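Local coordinates for protein probable tautomerase ywhB (Bacillus subtilis, PDB 2OPA) that belongs to the tautomerase family of the MIF clan and assembles here from six copies of a small beta-alpha-beta chain, at residues V5-G10 with R17-K22; E21-A26 with I38-E43. One frame throughout, in Å; residues are numbered along the deposited sequence.

Both contacts lie in the buried core and hold helix 13-31 against the parallel sheet of strands 2-8 and 39-45. Interaction 1 joins an early turn of the helix to the first strand, and interaction 2 joins the following turn to the second; Glu21 and Lys22 belong to both. Side chains bridge the two sites: Leu19 CD2 lies 4.0 Å from Ile42 CD1, and a salt bridge runs from Lys6 NZ to Glu43 OE1 at 2.9 Å. The chemistry differs with place. Interaction 1 is wholly apolar between helix and strand, and its strand continues into the ligand pocket, whereas interaction 2 adds a threonine and a bridging water near the start of the second strand.

Interaction 1. Residues V5-G10 with R17-K22. With FHC (2-fluoro-3-(4-hydroxyphenyl)-2E-propeneoate), chain C.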
loop_
_atom_site.group_PDB
_atom_site.type_symbol
_atom_site.label_atom_id
_atom_site.label_comp_id
_atom_site.label_asym_id
_atom_site.label_seq_id
_atom_site.Cartn_x
_atom_site.Cartn_y
_atom_site.Cartn_z
ATOM N N VAL A 5 5.919 4.441 -7.403
ATOM C CA VAL A 5 7.345 4.663 -7.219
ATOM C C VAL A 5 7.512 5.438 -5.930
ATOM O O VAL A 5 7.097 6.589 -5.836
ATOM C CB VAL A 5 7.971 5.498 -8.366
ATOM C CG1 VAL A 5 9.462 5.650 -8.128
ATOM C CG2 VAL A 5 7.723 4.833 -9.704
ATOM N N LYS A 6 8.098 4.797 -4.930
ATOM C CA LYS A 6 8.318 5.433 -3.644
ATOM C C LYS A 6 9.800 5.800 -3.553
ATOM O O LYS A 6 10.672 4.932 -3.604
ATOM C CB LYS A 6 7.910 4.477 -2.517
ATOM C CG LYS A 6 8.130 5.032 -1.119
ATOM C CD LYS A 6 7.709 4.048 -0.030
ATOM C CE LYS A 6 6.203 3.905 0.039
ATOM N NZ LYS A 6 5.543 5.214 0.333
ATOM N N MET A 7 10.082 7.093 -3.448
ATOM C CA MET A 7 11.460 7.574 -3.368
ATOM C C MET A 7 11.563 8.787 -2.462
ATOM O O MET A 7 10.559 9.412 -2.141
ATOM C CB MET A 7 11.976 7.943 -4.761
ATOM C CG MET A 7 11.126 8.976 -5.475
ATOM S SD MET A 7 11.698 9.339 -7.142
ATOM C CE MET A 7 10.656 10.735 -7.562
ATOM N N LEU A 8 12.786 9.114 -2.061
ATOM C CA LEU A 8 13.047 10.257 -1.196
ATOM C C LEU A 8 12.786 11.591 -1.873
ATOM O O LEU A 8 12.881 11.716 -3.093
ATOM C CB LEU A 8 14.505 10.242 -0.712
ATOM C CG LEU A 8 14.920 9.194 0.325
ATOM C CD1 LEU A 8 16.420 9.267 0.542
ATOM C CD2 LEU A 8 14.184 9.435 1.640
ATOM N N GLU A 9 12.453 12.592 -1.066
ATOM C CA GLU A 9 12.244 13.942 -1.576
ATOM C C GLU A 9 13.602 14.363 -2.138
ATOM O O GLU A 9 14.637 13.822 -1.736
ATOM C CB GLU A 9 11.869 14.895 -0.440
ATOM C CG GLU A 9 10.595 14.537 0.303
ATOM C CD GLU A 9 10.349 15.441 1.504
ATOM O OE1 GLU A 9 11.309 15.668 2.273
ATOM O OE2 GLU A 9 9.201 15.907 1.687
ATOM N N GLY A 10 13.610 15.316 -3.063
ATOM C CA GLY A 10 14.878 15.762 -3.615
ATOM C C GLY A 10 14.981 15.772 -5.128
ATOM O O GLY A 10 15.916 16.359 -5.681
ATOM N N ARG A 17 8.899 13.886 -14.299
ATOM C CA ARG A 17 8.228 13.744 -15.582
ATOM C C ARG A 17 8.911 12.649 -16.406
ATOM O O ARG A 17 8.236 11.823 -17.025
ATOM C CB ARG A 17 8.263 15.064 -16.353
ATOM C CG ARG A 17 7.608 14.991 -17.725
ATOM C CD ARG A 17 7.727 16.311 -18.468
ATOM N NE ARG A 17 6.997 17.388 -17.806
ATOM C CZ ARG A 17 7.515 18.583 -17.518
ATOM N NH1 ARG A 17 8.778 18.859 -17.831
ATOM N NH2 ARG A 17 6.768 19.504 -16.921
ATOM N N ASN A 18 10.246 12.646 -16.400
ATOM C CA ASN A 18 11.013 11.652 -17.143
ATOM C C ASN A 18 10.785 10.263 -16.577
ATOM O O ASN A 18 10.628 9.303 -17.328
ATOM C CB ASN A 18 12.513 11.983 -17.125
ATOM C CG ASN A 18 12.822 13.320 -17.786
ATOM O OD1 ASN A 18 12.130 13.734 -18.732
ATOM N ND2 ASN A 18 13.872 13.998 -17.306
ATOM N N LEU A 19 10.771 10.165 -15.251
ATOM C CA LEU A 19 10.539 8.899 -14.561
ATOM C C LEU A 19 9.233 8.276 -15.048
ATOM O O LEU A 19 9.178 7.107 -15.426
ATOM C CB LEU A 19 10.455 9.143 -13.054
ATOM C CG LEU A 19 9.954 8.002 -12.168
ATOM C CD1 LEU A 19 10.991 6.903 -12.120
ATOM C CD2 LEU A 19 9.664 8.528 -10.764
ATOM N N VAL A 20 8.175 9.074 -15.031
ATOM C CA VAL A 20 6.871 8.614 -15.468
ATOM C C VAL A 20 6.913 8.114 -16.911
ATOM O O VAL A 20 6.393 7.040 -17.212
ATOM C CB VAL A 20 5.830 9.743 -15.322
ATOM C CG1 VAL A 20 4.551 9.395 -16.065
ATOM C CG2 VAL A 20 5.538 9.964 -13.842
ATOM N N GLU A 21 7.534 8.888 -17.797
ATOM C CA GLU A 21 7.632 8.501 -19.201
ATOM C C GLU A 21 8.355 7.163 -19.346
ATOM O O GLU A 21 7.788 6.200 -19.862
ATOM C CB GLU A 21 8.356 9.579 -19.995
ATOM N N LYS A 22 9.595 7.101 -18.874
ATOM C CA LYS A 22 10.404 5.890 -18.957
ATOM C C LYS A 22 9.801 4.650 -18.305
ATOM O O LYS A 22 9.832 3.570 -18.892
ATOM C CB LYS A 22 11.788 6.146 -18.361
ATOM C CG LYS A 22 12.843 6.554 -19.379
ATOM C CD LYS A 22 12.423 7.781 -20.162
ATOM C CE LYS A 22 13.482 8.175 -21.182
ATOM N NZ LYS A 22 13.059 9.383 -21.947
HETATM C C1 FHC C . 17.725 5.124 -0.819
HETATM C C7 FHC C . 16.317 5.139 -1.264
HETATM C C8 FHC C . 15.544 5.825 -2.156
HETATM C C9 FHC C . 15.874 6.919 -3.106
HETATM O O3 FHC C . 17.135 7.362 -3.155
HETATM O O2 FHC C . 15.040 7.414 -3.829
HETATM F F1 FHC C . 14.236 5.467 -2.205
HETATM C C6 FHC C . 18.096 4.183 0.195
HETATM C C5 FHC C . 19.424 4.136 0.649
HETATM C C4 FHC C . 20.416 4.993 0.138
HETATM O O1 FHC C . 21.705 4.923 0.599
HETATM C C3 FHC C . 20.070 5.936 -0.869
HETATM C C2 FHC C . 18.746 5.991 -1.330
#
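Leu19 meets strand 2-8 through a single methyl, CD2, which touches two side chains of the strand. Val5 CG1 approaches it tip to tip at 3.9 Å, and Met7 CE does the same, lying 4.0 Å from Leu19 CD2. Val5 and Met7 are two positions apart, so the alternation of the strand turns both toward the helix. The evidence for side-chain packing alone is plain: no hydrogen bond crosses, and the nearest alpha carbons, Val5 CA and Leu19 CA, stand 9.1 Å apart. Met7 reaches the methyl because its chain is extended beyond CG (chi2 -177°), while its chi1 of 57° sets CG between the backbone N and the carbonyl carbon.

The base of the same side chain meets the bound 2-fluoro-3-(4-hydroxyphenyl)-2E-propeneoate, Met7 CB lying 3.2 Å from carboxylate oxygen O2. That oxygen also accepts a weak hydrogen bond from Leu8 N, at 3.3 Å with an N-H...O angle of 159°. Arg11 NH1 bonds both the ligand and Leu8 O, linking the strand end to the pocket.

Farther out, Pro1 of the second subunit packs on Met7, and Thr30 of that subunit on Leu19. The arrangement is the first strand-helix pairing of the beta-alpha-beta unit of the tautomerase fold, with the ligand pocket at the strand's end.

Interaction 2. Residues E21-A26 with I38-E43; sequences EKVTEA and IVVFIE
Between segments 21-26 and 38-43 the closest alpha carbons are those of Thr24 and Ile38, the residue just before strand 39-45, with the two CA atoms 6.3 Å apart. The contact packs the helix of a beta-alpha-beta unit against its second strand, and it buries 177 Å² summed over both sides.

Thr24 carries most of it, using its two branches differently. With chi1 at -61°, CG2 is anti to the backbone N and OG1 sits beside that nitrogen. The methyl CG2 lies 3.9 Å from Ile38 CG2, the two side chains crossing at a slant. Ile38 extends past CG1 (chi2 171°), which brings CD1 alongside the helix backbone, 3.5 Å from Thr24 O. Val27 and Lys28, farther along the helix, also pack on Ile38.

Two residues on, inside the strand, Val40 also points toward the helix. Its CG2, the branch beside the backbone N, lies 3.6 Å from Thr24 OG1 and 4.4 Å from Val23 CG1, so the same methyl borders both a hydroxyl and an apolar neighbour. Val23 in turn rests on Val3 of strand 2-8 and on Ala26 of the second subunit. The third subunit extends the sheet by antiparallel pairing with Val39 to Phe41.

The hydroxyl of buried Thr24 has two polar partners. Within the helix OG1 is hydrogen-bonded to Val20 O. The other is a water; no direct hydrogen bond joins the two segments, and this water ties the helix to the residue leading into the strand, donating to Thr24 OG1 at 2.8 Å and to Ile38 O at 2.7 Å.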
loop_
_atom_site.group_PDB
_atom_site.type_symbol
_atom_site.label_atom_id
_atom_site.label_comp_id
_atom_site.label_asym_id
_atom_site.label_seq_id
_atom_site.Cartn_x
_atom_site.Cartn_y
_atom_site.Cartn_z
ATOM N N GLU A 21 7.534 8.888 -17.797
ATOM C CA GLU A 21 7.632 8.501 -19.201
ATOM C C GLU A 21 8.355 7.163 -19.346
ATOM O O GLU A 21 7.788 6.200 -19.862
ATOM C CB GLU A 21 8.356 9.579 -19.995
ATOM N N LYS A 22 9.595 7.101 -18.874
ATOM C CA LYS A 22 10.404 5.890 -18.957
ATOM C C LYS A 22 9.801 4.650 -18.305
ATOM O O LYS A 22 9.832 3.570 -18.892
ATOM C CB LYS A 22 11.788 6.146 -18.361
ATOM C CG LYS A 22 12.843 6.554 -19.379
ATOM C CD LYS A 22 12.423 7.781 -20.162
ATOM C CE LYS A 22 13.482 8.175 -21.182
ATOM N NZ LYS A 22 13.059 9.383 -21.947
ATOM N N VAL A 23 9.275 4.795 -17.092
ATOM C CA VAL A 23 8.671 3.668 -16.387
ATOM C C VAL A 23 7.452 3.147 -17.148
ATOM O O VAL A 23 7.258 1.934 -17.278
ATOM C CB VAL A 23 8.249 4.072 -14.943
ATOM C CG1 VAL A 23 7.315 3.023 -14.334
ATOM C CG2 VAL A 23 9.483 4.214 -14.074
ATOM N N THR A 24 6.632 4.067 -17.644
ATOM C CA THR A 24 5.445 3.703 -18.406
ATOM C C THR A 24 5.868 2.920 -19.652
ATOM O O THR A 24 5.250 1.914 -20.011
ATOM C CB THR A 24 4.666 4.957 -18.840
ATOM O OG1 THR A 24 4.241 5.675 -17.677
ATOM C CG2 THR A 24 3.446 4.580 -19.676
ATOM N N GLU A 25 6.934 3.377 -20.301
ATOM C CA GLU A 25 7.429 2.707 -21.494
ATOM C C GLU A 25 7.992 1.332 -21.164
ATOM O O GLU A 25 7.764 0.377 -21.898
ATOM C CB GLU A 25 8.506 3.546 -22.184
ATOM C CG GLU A 25 9.077 2.886 -23.429
ATOM C CD GLU A 25 8.023 2.630 -24.494
ATOM O OE2 GLU A 25 6.930 3.226 -24.407
ATOM N N ALA A 26 8.720 1.227 -20.056
ATOM C CA ALA A 26 9.301 -0.048 -19.666
ATOM C C ALA A 26 8.211 -1.087 -19.434
ATOM O O ALA A 26 8.353 -2.247 -19.830
ATOM C CB ALA A 26 10.140 0.117 -18.417
ATOM N N ILE A 38 -1.695 2.043 -18.318
ATOM C CA ILE A 38 -0.584 2.133 -17.386
ATOM C C ILE A 38 -0.647 3.410 -16.550
ATOM O O ILE A 38 -0.550 4.528 -17.065
ATOM C CB ILE A 38 0.753 2.055 -18.134
ATOM C CG1 ILE A 38 0.772 0.799 -19.015
ATOM C CG2 ILE A 38 1.903 2.006 -17.133
ATOM C CD1 ILE A 38 1.954 0.714 -19.957
ATOM N N VAL A 39 -0.822 3.217 -15.250
ATOM C CA VAL A 39 -0.923 4.308 -14.299
ATOM C C VAL A 39 0.305 4.341 -13.398
ATOM O O VAL A 39 0.783 3.293 -12.951
ATOM C CB VAL A 39 -2.179 4.138 -13.428
ATOM C CG1 VAL A 39 -2.201 5.175 -12.303
ATOM C CG2 VAL A 39 -3.418 4.253 -14.300
ATOM N N VAL A 40 0.814 5.543 -13.143
ATOM C CA VAL A 40 1.975 5.699 -12.283
ATOM C C VAL A 40 1.704 6.676 -11.133
ATOM O O VAL A 40 1.189 7.776 -11.347
ATOM C CB VAL A 40 3.209 6.200 -13.078
ATOM C CG1 VAL A 40 4.408 6.324 -12.155
ATOM C CG2 VAL A 40 3.521 5.247 -14.214
ATOM N N PHE A 41 2.040 6.252 -9.918
ATOM C CA PHE A 41 1.874 7.092 -8.738
ATOM C C PHE A 41 3.264 7.351 -8.186
ATOM O O PHE A 41 4.078 6.433 -8.105
ATOM C CB PHE A 41 1.073 6.392 -7.630
ATOM C CG PHE A 41 -0.284 5.912 -8.047
ATOM C CD1 PHE A 41 -0.502 4.566 -8.336
ATOM C CD2 PHE A 41 -1.357 6.795 -8.119
ATOM C CE1 PHE A 41 -1.777 4.104 -8.684
ATOM C CE2 PHE A 41 -2.630 6.343 -8.467
ATOM C CZ PHE A 41 -2.838 4.997 -8.749
ATOM N N ILE A 42 3.545 8.593 -7.821
ATOM C CA ILE A 42 4.829 8.903 -7.218
ATOM C C ILE A 42 4.553 9.235 -5.759
ATOM O O ILE A 42 3.702 10.071 -5.452
ATOM C CB ILE A 42 5.518 10.122 -7.865
ATOM C CG1 ILE A 42 6.002 9.772 -9.272
ATOM C CG2 ILE A 42 6.696 10.564 -6.998
ATOM C CD1 ILE A 42 6.565 10.961 -10.045
ATOM N N GLU A 43 5.258 8.558 -4.865
ATOM C CA GLU A 43 5.115 8.787 -3.437
ATOM C C GLU A 43 6.473 9.205 -2.895
ATOM O O GLU A 43 7.442 8.453 -2.976
ATOM C CB GLU A 43 4.637 7.517 -2.739
ATOM C CG GLU A 43 3.142 7.297 -2.849
ATOM C CD GLU A 43 2.706 5.920 -2.387
ATOM O OE1 GLU A 43 3.446 5.279 -1.606
ATOM O OE2 GLU A 43 1.609 5.485 -2.800
HETATM O O HOH W 1 1.615 6.177 -16.987
#